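Local structure of ribosomal RNA processing protein 6 (Trypanosoma brucei brucei, 4NLC) at residues V48-S52 and E53-L57; E81-V84 and A85-N89; F121-C125 and L126-A130; H224-L227 and Y228-D231. The protein probably acts as a 3'-5' exoribonuclease that trims single-stranded RNA during ribosomal RNA processing, the present chain being its catalytic core with exonuclease and HRDC domains. The protein carries 1 engineered substitution. All blocks are in the same frame, centred on the assembly; numbering follows the deposited sequence.

Contact 1. Residues V48-S52 and E53-L57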
loop_
_atom_site.group_PDB
_atom_site.type_symbol
_atom_site.label_atom_id
_atom_site.label_comp_id
_atom_site.label_asym_id
_atom_site.label_seq_id
_atom_site.Cartn_x
_atom_site.Cartn_y
_atom_site.Cartn_z
ATOM N N VAL A 48 16.103 -2.927 19.194
ATOM C CA VAL A 48 15.986 -4.366 18.918
ATOM C C VAL A 48 17.141 -4.901 18.074
ATOM O O VAL A 48 17.566 -4.260 17.114
ATOM C CB VAL A 48 14.577 -4.704 18.316
ATOM C CG1 VAL A 48 14.640 -5.290 16.905
ATOM C CG2 VAL A 48 13.791 -5.613 19.250
ATOM N N SER A 49 17.629 -6.098 18.432
ATOM C CA SER A 49 18.719 -6.766 17.722
ATOM C C SER A 49 18.164 -7.776 16.730
ATOM O O SER A 49 17.048 -8.269 16.894
ATOM C CB SER A 49 19.612 -7.521 18.706
ATOM O OG SER A 49 19.942 -6.746 19.845
ATOM N N VAL A 50 18.976 -8.132 15.735
ATOM C CA VAL A 50 18.646 -9.177 14.767
ATOM C C VAL A 50 18.877 -10.525 15.524
ATOM O O VAL A 50 19.897 -10.640 16.216
ATOM C CB VAL A 50 19.578 -9.102 13.520
ATOM C CG1 VAL A 50 19.184 -10.142 12.482
ATOM C CG2 VAL A 50 19.613 -7.699 12.909
ATOM N N PRO A 51 17.969 -11.536 15.429
ATOM C CA PRO A 51 18.234 -12.823 16.114
ATOM C C PRO A 51 19.518 -13.456 15.570
ATOM O O PRO A 51 19.643 -13.648 14.364
ATOM C CB PRO A 51 16.980 -13.665 15.806
ATOM C CG PRO A 51 15.943 -12.688 15.304
ATOM C CD PRO A 51 16.711 -11.583 14.652
ATOM N N SER A 52 20.496 -13.723 16.457
ATOM C CA SER A 52 21.824 -14.256 16.113
ATOM C C SER A 52 21.808 -15.484 15.173
ATOM O O SER A 52 22.677 -15.572 14.301
ATOM C CB SER A 52 22.639 -14.541 17.372
ATOM O OG SER A 52 22.055 -15.572 18.152
ATOM N N GLU A 53 20.799 -16.385 15.296
ATOM C CA GLU A 53 20.654 -17.558 14.418
ATOM C C GLU A 53 20.426 -17.135 12.950
ATOM O O GLU A 53 20.820 -17.850 12.035
ATOM C CB GLU A 53 19.508 -18.471 14.886
ATOM C CG GLU A 53 19.814 -19.310 16.117
ATOM C CD GLU A 53 20.833 -20.425 15.956
ATOM O OE1 GLU A 53 20.609 -21.326 15.114
ATOM O OE2 GLU A 53 21.830 -20.424 16.714
ATOM N N GLN A 54 19.811 -15.956 12.734
ATOM C CA GLN A 54 19.546 -15.445 11.383
ATOM C C GLN A 54 20.812 -14.948 10.682
ATOM O O GLN A 54 20.813 -14.841 9.462
ATOM C CB GLN A 54 18.454 -14.347 11.388
ATOM C CG GLN A 54 17.087 -14.836 11.859
ATOM C CD GLN A 54 16.378 -15.761 10.901
ATOM O OE1 GLN A 54 16.773 -15.944 9.755
ATOM N NE2 GLN A 54 15.284 -16.347 11.343
ATOM N N LEU A 55 21.880 -14.655 11.448
ATOM C CA LEU A 55 23.146 -14.121 10.927
ATOM C C LEU A 55 24.220 -15.184 10.631
ATOM O O LEU A 55 25.312 -14.825 10.186
ATOM C CB LEU A 55 23.685 -13.018 11.851
ATOM C CG LEU A 55 22.650 -11.931 12.165
ATOM C CD1 LEU A 55 22.851 -11.342 13.543
ATOM C CD2 LEU A 55 22.546 -10.889 11.043
ATOM N N LEU A 56 23.884 -16.485 10.797
ATOM C CA LEU A 56 24.760 -17.630 10.500
ATOM C C LEU A 56 24.590 -18.123 9.061
ATOM O O LEU A 56 23.528 -17.935 8.457
ATOM C CB LEU A 56 24.429 -18.810 11.437
ATOM C CG LEU A 56 24.610 -18.610 12.936
ATOM C CD1 LEU A 56 23.884 -19.680 13.696
ATOM C CD2 LEU A 56 26.094 -18.587 13.314
ATOM N N LEU A 57 25.604 -18.820 8.533
ATOM C CA LEU A 57 25.502 -19.410 7.203
ATOM C C LEU A 57 24.760 -20.740 7.363
ATOM O O LEU A 57 25.225 -21.627 8.082
ATOM C CB LEU A 57 26.885 -19.590 6.551
ATOM C CG LEU A 57 26.891 -19.968 5.053
ATOM C CD1 LEU A 57 26.615 -18.756 4.159
ATOM C CD2 LEU A 57 28.217 -20.608 4.660
#
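Val50 and Leu55 pack against each other over a short 3-10 turn, centred on Ser52 to Gln54, in the surface loop between helix 42-46 and strand 71-74. Val50 CG1 carries the touch: it lies 3.7 Å from Leu55 CD2, while Leu55 CD1 comes alongside Val50 CB at 4.0 Å. The two side chains cross at a slant. The Val50 torsion explains the approach, since CG1 is anti to the backbone N (chi1 -177°).

Two i to i+3 hydrogen bonds define the turn. Gln54 N donates to Pro51 O at 2.8 Å, and Leu55 N donates to Ser52 O at 3.1 Å. Neither donor lies in its acceptor's carbonyl plane; Leu55 N is raised 62° above that of Ser52, evidence of how tightly the chain coils.

Gln54 then bends at its second torsion (chi2 -71°), with CG passing 4.1 Å from Pro51 CB before the amide leads away from the loop. There OE1 is hydrogen-bonded to Tyr230 OH and NE2 to Glu92 OE1, so both polar atoms of the buried amide have a partner. Phe254 of helix 249-261 touches both Val50 and Leu55, placing the apolar pair against that helix. Further out, Glu53 OE1 forms a salt bridge with Lys58 NZ, and Leu56 CG comes within 3.9 Å of Ser52 O.

Contact 2. Residues E81-V84 and A85-N89; sequences EALV and AVLLN
Leu83 meets Leu87 one helical turn on, and its course can be followed atom by atom. CB starts out pointing away from residues 85-89, but chi1 of 160° sets CG beside the carbonyl carbon and brings the branches back. CG lies 4.2 Å from Leu87 CD1. The tip atom CD1 makes the touch within the helix, 3.7 Å from Leu87 CG, with Leu87 CD2 almost as near; the two side chains pass at a slant. The same methyl also packs on Phe121 of strand 120-123. The other branch, CD2, turns to Val123.

This is the inward side of helix 77-87 in the RNase H-like exonuclease domain. Leu83 and Leu87 both rest on Ile114 of strand 108-115, which joins the helix to the sheet, and Leu87 also reaches Val138 of helix 136-140.

Their spacing is set by the backbone bond from Leu87 N to Leu83 O, 3.0 Å long and nearly straight at 171°. Leu87 CG crowds the same oxygen, 3.3 Å from Leu83 O. Round the helix, Val84 and Leu88 repeat the i to i+4 pairing more loosely, Val84 CG1 standing 4.4 Å from Leu88 CD1. The backbone bond from Leu88 N to Val84 O is more bent, at 137°, and Leu88 CG closes over that oxygen at 3.2 Å.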
loop_
_atom_site.group_PDB
_atom_site.type_symbol
_atom_site.label_atom_id
_atom_site.label_comp_id
_atom_site.label_asym_id
_atom_site.label_seq_id
_atom_site.Cartn_x
_atom_site.Cartn_y
_atom_site.Cartn_z
ATOM N N GLU A 81 -7.108 -15.631 14.182
ATOM C CA GLU A 81 -6.495 -15.948 15.474
ATOM C C GLU A 81 -5.756 -17.277 15.393
ATOM O O GLU A 81 -4.637 -17.363 15.892
ATOM C CB GLU A 81 -7.560 -16.011 16.590
ATOM C CG GLU A 81 -8.165 -14.652 16.879
ATOM C CD GLU A 81 -9.281 -14.649 17.898
ATOM O OE1 GLU A 81 -10.225 -15.459 17.758
ATOM O OE2 GLU A 81 -9.228 -13.804 18.816
ATOM N N ALA A 82 -6.383 -18.316 14.766
ATOM C CA ALA A 82 -5.747 -19.620 14.581
ATOM C C ALA A 82 -4.451 -19.433 13.764
ATOM O O ALA A 82 -3.420 -20.027 14.094
ATOM C CB ALA A 82 -6.690 -20.595 13.863
ATOM N N LEU A 83 -4.501 -18.576 12.732
ATOM C CA LEU A 83 -3.337 -18.282 11.884
ATOM C C LEU A 83 -2.206 -17.580 12.705
ATOM O O LEU A 83 -1.056 -17.977 12.616
ATOM C CB LEU A 83 -3.754 -17.441 10.662
ATOM C CG LEU A 83 -2.622 -16.672 9.949
ATOM C CD1 LEU A 83 -1.593 -17.628 9.304
ATOM C CD2 LEU A 83 -3.170 -15.719 8.945
ATOM N N VAL A 84 -2.560 -16.595 13.529
ATOM C CA VAL A 84 -1.631 -15.856 14.384
ATOM C C VAL A 84 -0.851 -16.842 15.311
ATOM O O VAL A 84 0.352 -16.672 15.478
ATOM C CB VAL A 84 -2.351 -14.683 15.128
ATOM C CG1 VAL A 84 -1.530 -14.133 16.303
ATOM C CG2 VAL A 84 -2.693 -13.565 14.144
ATOM N N ALA A 85 -1.507 -17.885 15.833
ATOM C CA ALA A 85 -0.831 -18.862 16.713
ATOM C C ALA A 85 0.111 -19.765 15.931
ATOM O O ALA A 85 1.150 -20.140 16.459
ATOM C CB ALA A 85 -1.836 -19.680 17.519
ATOM N N VAL A 86 -0.233 -20.095 14.674
ATOM C CA VAL A 86 0.634 -20.890 13.794
ATOM C C VAL A 86 1.925 -20.049 13.539
ATOM O O VAL A 86 3.031 -20.544 13.738
ATOM C CB VAL A 86 -0.076 -21.266 12.451
ATOM C CG1 VAL A 86 0.929 -21.648 11.368
ATOM C CG2 VAL A 86 -1.099 -22.380 12.656
ATOM N N LEU A 87 1.757 -18.776 13.148
ATOM C CA LEU A 87 2.860 -17.875 12.868
ATOM C C LEU A 87 3.813 -17.678 14.050
ATOM O O LEU A 87 5.017 -17.484 13.831
ATOM C CB LEU A 87 2.345 -16.541 12.349
ATOM C CG LEU A 87 1.495 -16.523 11.066
ATOM C CD1 LEU A 87 1.202 -15.107 10.672
ATOM C CD2 LEU A 87 2.157 -17.286 9.894
ATOM N N LEU A 88 3.284 -17.767 15.300
ATOM C CA LEU A 88 4.062 -17.627 16.534
ATOM C C LEU A 88 5.056 -18.776 16.761
ATOM O O LEU A 88 5.937 -18.624 17.591
ATOM C CB LEU A 88 3.184 -17.408 17.781
ATOM C CG LEU A 88 2.404 -16.068 17.898
ATOM C CD1 LEU A 88 1.337 -16.146 19.018
ATOM C CD2 LEU A 88 3.321 -14.855 18.102
ATOM N N ASN A 89 4.931 -19.908 16.039
ATOM C CA ASN A 89 5.860 -21.040 16.144
ATOM C C ASN A 89 6.952 -21.027 15.042
ATOM O O ASN A 89 7.740 -21.976 14.942
ATOM C CB ASN A 89 5.104 -22.371 16.133
ATOM C CG ASN A 89 4.495 -22.744 17.455
ATOM O OD1 ASN A 89 5.083 -22.555 18.526
ATOM N ND2 ASN A 89 3.305 -23.315 17.403
#

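Contact 3. Residues F121-C125 and L126-A130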
loop_
_atom_site.group_PDB
_atom_site.type_symbol
_atom_site.label_atom_id
_atom_site.label_comp_id
_atom_site.label_asym_id
_atom_site.label_seq_id
_atom_site.Cartn_x
_atom_site.Cartn_y
_atom_site.Cartn_z
ATOM N N PHE A 121 -0.889 -18.888 3.273
ATOM C CA PHE A 121 -2.124 -18.299 3.765
ATOM C C PHE A 121 -2.461 -17.070 2.948
ATOM O O PHE A 121 -1.564 -16.389 2.449
ATOM C CB PHE A 121 -2.000 -17.904 5.238
ATOM C CG PHE A 121 -1.730 -19.062 6.172
ATOM C CD1 PHE A 121 -2.781 -19.831 6.675
ATOM C CD2 PHE A 121 -0.426 -19.390 6.546
ATOM C CE1 PHE A 121 -2.535 -20.897 7.548
ATOM C CE2 PHE A 121 -0.180 -20.449 7.427
ATOM C CZ PHE A 121 -1.242 -21.181 7.938
ATOM N N ILE A 122 -3.751 -16.830 2.769
ATOM C CA ILE A 122 -4.285 -15.633 2.108
ATOM C C ILE A 122 -5.296 -15.076 3.065
ATOM O O ILE A 122 -6.224 -15.789 3.437
ATOM C CB ILE A 122 -4.846 -15.845 0.674
ATOM C CG1 ILE A 122 -3.709 -16.144 -0.315
ATOM C CG2 ILE A 122 -5.655 -14.619 0.210
ATOM C CD1 ILE A 122 -4.179 -16.738 -1.661
ATOM N N VAL A 123 -5.053 -13.839 3.537
ATOM C CA VAL A 123 -5.901 -13.161 4.492
ATOM C C VAL A 123 -6.802 -12.119 3.833
ATOM O O VAL A 123 -6.330 -11.188 3.207
ATOM C CB VAL A 123 -5.110 -12.578 5.708
ATOM C CG1 VAL A 123 -6.060 -11.963 6.745
ATOM C CG2 VAL A 123 -4.275 -13.672 6.356
ATOM N N ASP A 124 -8.113 -12.243 4.071
ATOM C CA ASP A 124 -9.044 -11.257 3.569
ATOM C C ASP A 124 -9.134 -10.043 4.502
ATOM O O ASP A 124 -9.981 -9.990 5.393
ATOM C CB ASP A 124 -10.409 -11.879 3.243
ATOM C CG ASP A 124 -11.338 -10.942 2.512
ATOM O OD1 ASP A 124 -11.126 -9.705 2.591
ATOM O OD2 ASP A 124 -12.305 -11.430 1.907
ATOM N N CYS A 125 -8.234 -9.065 4.254
ATOM C CA CYS A 125 -8.067 -7.726 4.861
ATOM C C CYS A 125 -9.309 -6.907 4.841
ATOM O O CYS A 125 -9.317 -5.867 5.490
ATOM C CB CYS A 125 -6.986 -6.953 4.117
ATOM S SG CYS A 125 -5.342 -7.536 4.424
ATOM N N LEU A 126 -10.224 -7.201 3.931
ATOM C CA LEU A 126 -11.449 -6.448 3.840
ATOM C C LEU A 126 -12.439 -6.998 4.837
ATOM O O LEU A 126 -12.963 -6.252 5.652
ATOM C CB LEU A 126 -12.018 -6.467 2.410
ATOM C CG LEU A 126 -11.261 -5.626 1.381
ATOM C CD1 LEU A 126 -11.866 -5.790 -0.028
ATOM C CD2 LEU A 126 -11.203 -4.155 1.801
ATOM N N LYS A 127 -12.658 -8.307 4.801
ATOM C CA LYS A 127 -13.592 -8.994 5.681
ATOM C C LYS A 127 -13.144 -8.951 7.136
ATOM O O LYS A 127 -14.000 -8.852 8.007
ATOM C CB LYS A 127 -13.835 -10.440 5.207
ATOM C CG LYS A 127 -15.118 -11.010 5.779
ATOM C CD LYS A 127 -15.951 -11.763 4.773
ATOM C CE LYS A 127 -17.143 -12.400 5.443
ATOM N NZ LYS A 127 -17.978 -11.401 6.171
ATOM N N VAL A 128 -11.828 -9.009 7.413
ATOM C CA VAL A 128 -11.352 -8.964 8.814
ATOM C C VAL A 128 -10.546 -7.668 9.097
ATOM O O VAL A 128 -9.758 -7.630 10.047
ATOM C CB VAL A 128 -10.621 -10.271 9.286
ATOM C CG1 VAL A 128 -11.539 -11.481 9.155
ATOM C CG2 VAL A 128 -9.320 -10.509 8.539
ATOM N N ARG A 129 -10.825 -6.580 8.317
ATOM C CA ARG A 129 -10.195 -5.264 8.467
ATOM C C ARG A 129 -10.125 -4.808 9.908
ATOM O O ARG A 129 -9.046 -4.441 10.374
ATOM C CB ARG A 129 -10.914 -4.193 7.624
ATOM C CG ARG A 129 -10.241 -2.814 7.678
ATOM C CD ARG A 129 -11.032 -1.826 6.846
ATOM N NE ARG A 129 -10.681 -0.431 7.112
ATOM C CZ ARG A 129 -9.661 0.203 6.540
ATOM N NH1 ARG A 129 -8.880 -0.429 5.666
ATOM N NH2 ARG A 129 -9.415 1.470 6.830
ATOM N N ALA A 130 -11.275 -4.855 10.614
ATOM C CA ALA A 130 -11.438 -4.415 12.002
ATOM C C ALA A 130 -10.670 -5.276 13.013
ATOM O O ALA A 130 -10.468 -4.840 14.142
ATOM C CB ALA A 130 -12.918 -4.408 12.367
HETATM O O HOH W 1 -8.356 -3.104 4.804
#
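Beyond strand 120-123 the chain folds back through an i to i+4 bond from Val128 N to Asp124 O, 2.9 Å long, and a type I turn from Leu126 to Arg129. The Asp124 carboxylate braces this bend. Its CG is anti to the backbone N (chi1 -171°), which brings OD1 within reach of two successive amide N-H groups. Leu126 N approaches Asp124 OD1 nearly along the C-O axis at 3.0 Å. Lys127 N, equally close to OD1, comes instead from 65° above the carboxylate plane, by a nearly straight bond. With the Val128 bond to Asp124 O, this completes an Asx motif, here following strand 120-123, which lies between strands 71-74 and 108-115 of the exonuclease sheet. Asp124 OD2 is engaged by Arg209 in a salt bridge, so both carboxylate oxygens are held.

Lys127 CB packs against the same group, 3.7 Å from Asp124 CG. On the apolar side, Val128 CG2 sits 3.3 Å from Asp124 O and touches Val123 CG1 at 4.0 Å, the two valines crossing at about a right angle. A water spans the far end, donating to Cys125 O at 3.0 Å and accepting from Arg129 NH1 at the guanidinium edge. NH1 also meets Asp161 in a salt bridge, and Phe9 makes a cation-pi contact with the arginine.

Contact 4. Residues H224-L227 and Y228-D231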
loop_
_atom_site.group_PDB
_atom_site.type_symbol
_atom_site.label_atom_id
_atom_site.label_comp_id
_atom_site.label_asym_id
_atom_site.label_seq_id
_atom_site.Cartn_x
_atom_site.Cartn_y
_atom_site.Cartn_z
ATOM N N HIS A 224 5.034 -17.571 -1.662
ATOM C CA HIS A 224 5.412 -18.995 -1.720
ATOM C C HIS A 224 6.924 -19.272 -1.906
ATOM O O HIS A 224 7.455 -20.195 -1.272
ATOM C CB HIS A 224 4.598 -19.690 -2.809
ATOM C CG HIS A 224 4.899 -21.148 -2.932
ATOM N ND1 HIS A 224 4.255 -22.080 -2.153
ATOM C CD2 HIS A 224 5.794 -21.779 -3.732
ATOM C CE1 HIS A 224 4.770 -23.249 -2.498
ATOM N NE2 HIS A 224 5.711 -23.112 -3.437
ATOM N N PHE A 225 7.621 -18.444 -2.709
ATOM C CA PHE A 225 9.055 -18.647 -2.968
ATOM C C PHE A 225 9.981 -17.711 -2.162
ATOM O O PHE A 225 11.206 -17.849 -2.236
ATOM C CB PHE A 225 9.362 -18.503 -4.478
ATOM C CG PHE A 225 8.405 -19.223 -5.407
ATOM C CD1 PHE A 225 8.624 -20.548 -5.769
ATOM C CD2 PHE A 225 7.320 -18.561 -5.963
ATOM C CE1 PHE A 225 7.761 -21.199 -6.649
ATOM C CE2 PHE A 225 6.432 -19.231 -6.803
ATOM C CZ PHE A 225 6.681 -20.529 -7.173
ATOM N N LEU A 226 9.396 -16.764 -1.421
ATOM C CA LEU A 226 10.124 -15.714 -0.745
ATOM C C LEU A 226 11.055 -16.189 0.375
ATOM O O LEU A 226 12.138 -15.617 0.527
ATOM C CB LEU A 226 9.175 -14.608 -0.258
ATOM C CG LEU A 226 9.809 -13.215 0.014
ATOM C CD1 LEU A 226 10.717 -12.763 -1.149
ATOM C CD2 LEU A 226 8.733 -12.158 0.252
ATOM N N LEU A 227 10.690 -17.228 1.131
ATOM C CA LEU A 227 11.617 -17.693 2.178
ATOM C C LEU A 227 12.838 -18.404 1.608
ATOM O O LEU A 227 13.903 -18.279 2.184
ATOM C CB LEU A 227 10.931 -18.533 3.249
ATOM C CG LEU A 227 9.894 -17.808 4.100
ATOM C CD1 LEU A 227 9.167 -18.796 4.984
ATOM C CD2 LEU A 227 10.510 -16.672 4.889
ATOM N N TYR A 228 12.705 -19.094 0.460
ATOM C CA TYR A 228 13.861 -19.724 -0.217
ATOM C C TYR A 228 14.763 -18.630 -0.747
ATOM O O TYR A 228 15.973 -18.736 -0.609
ATOM C CB TYR A 228 13.437 -20.648 -1.364
ATOM C CG TYR A 228 14.600 -21.206 -2.176
ATOM C CD1 TYR A 228 15.418 -22.210 -1.661
ATOM C CD2 TYR A 228 14.859 -20.752 -3.466
ATOM C CE1 TYR A 228 16.469 -22.748 -2.408
ATOM C CE2 TYR A 228 15.917 -21.273 -4.220
ATOM C CZ TYR A 228 16.712 -22.278 -3.688
ATOM O OH TYR A 228 17.736 -22.814 -4.428
ATOM N N VAL A 229 14.171 -17.590 -1.367
ATOM C CA VAL A 229 14.871 -16.415 -1.917
ATOM C C VAL A 229 15.655 -15.762 -0.779
ATOM O O VAL A 229 16.841 -15.464 -0.929
ATOM C CB VAL A 229 13.865 -15.441 -2.619
ATOM C CG1 VAL A 229 14.444 -14.036 -2.792
ATOM C CG2 VAL A 229 13.419 -16.009 -3.967
ATOM N N TYR A 230 14.996 -15.613 0.380
ATOM C CA TYR A 230 15.581 -15.065 1.603
ATOM C C TYR A 230 16.868 -15.856 1.998
ATOM O O TYR A 230 17.911 -15.249 2.211
ATOM C CB TYR A 230 14.521 -15.091 2.736
ATOM C CG TYR A 230 15.062 -14.812 4.121
ATOM C CD1 TYR A 230 15.620 -13.572 4.437
ATOM C CD2 TYR A 230 14.935 -15.750 5.142
ATOM C CE1 TYR A 230 16.059 -13.280 5.730
ATOM C CE2 TYR A 230 15.367 -15.469 6.444
ATOM C CZ TYR A 230 15.935 -14.233 6.729
ATOM O OH TYR A 230 16.419 -13.957 7.983
ATOM N N ASP A 231 16.784 -17.202 2.048
ATOM C CA ASP A 231 17.905 -18.100 2.365
ATOM C C ASP A 231 19.073 -17.902 1.364
ATOM O O ASP A 231 20.213 -17.717 1.777
ATOM C CB ASP A 231 17.444 -19.568 2.329
ATOM C CG ASP A 231 16.499 -20.029 3.415
ATOM O OD1 ASP A 231 16.341 -19.304 4.414
ATOM O OD2 ASP A 231 15.955 -21.137 3.288
HETATM O O HOH W 2 10.192 -20.514 -0.030
#
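Leu226 and Val229 lie loosely together on one side of the helix, Leu226 CD1 standing 4.3 Å from Val229 CG1. The second valine branch is turned differently: CG2 is anti to the carbonyl carbon, and comes to 3.4 Å from Phe225 O. That oxygen also accepts the Val229 N bond, whose donor lies in the carbonyl plane.

Within these residues the Tyr230 ring meets the backbone. With CG anti to its N (chi1 168°), the ring turns its edge to Leu227 O, which lies near the ring plane and 4.0 Å from CD2; farther out it stacks edge-to-face with Phe170. Leu227 O itself accepts from Asp231 N, and Asp231 CG leans in to 3.4 Å from it. The carboxylate oxygens of Asp231 have partners outside the helix turn: OD1 a salt bridge with Arg117, OD2 a hydrogen bond with Thr61 N.

These residues open helix 226-238 of the exonuclease domain, one residue after helix 213-224. A water bridges Tyr228 N and His224 O, which are too far apart to bond directly: Tyr228 N donates to it at 2.9 Å, and it donates in turn to His224 O at 3.0 Å. From Val229 onward the regular i to i+4 pattern takes over, Tyr230 N reaching Leu226 O at 155°.

At the same junction two rings are set across each other. His224 CD2 stands 3.5 Å above the plane of the Phe225 ring, over its centre, while Phe225 CD1 lies at the imidazole edge. Hydrogen bonds of ND1 with Asp120 OD2 and of NE2 with Leu64 O fix the rotation of the histidine ring.

In the fold
The four contacts follow in series along the chain, and contacts 2, 3 and 4 belong to the exonuclease domain. They form two touching pairs. Contacts 2 and 3, with centres about 15 Å apart, join helix 77-87 to strand 120-123, where Leu83 CD1 lies 3.4 Å from Phe121 CG. Contacts 1 and 4, with centres about 17 Å apart, join the loop before strand 71-74 to helix 226-238, tied by the hydrogen bond of Gln54 with Tyr230. Contacts 1 and 3 are farthest apart, about 31 Å between centres. The loop is thereby fastened to a late helix of the domain, and helix 77-87 to its central sheet.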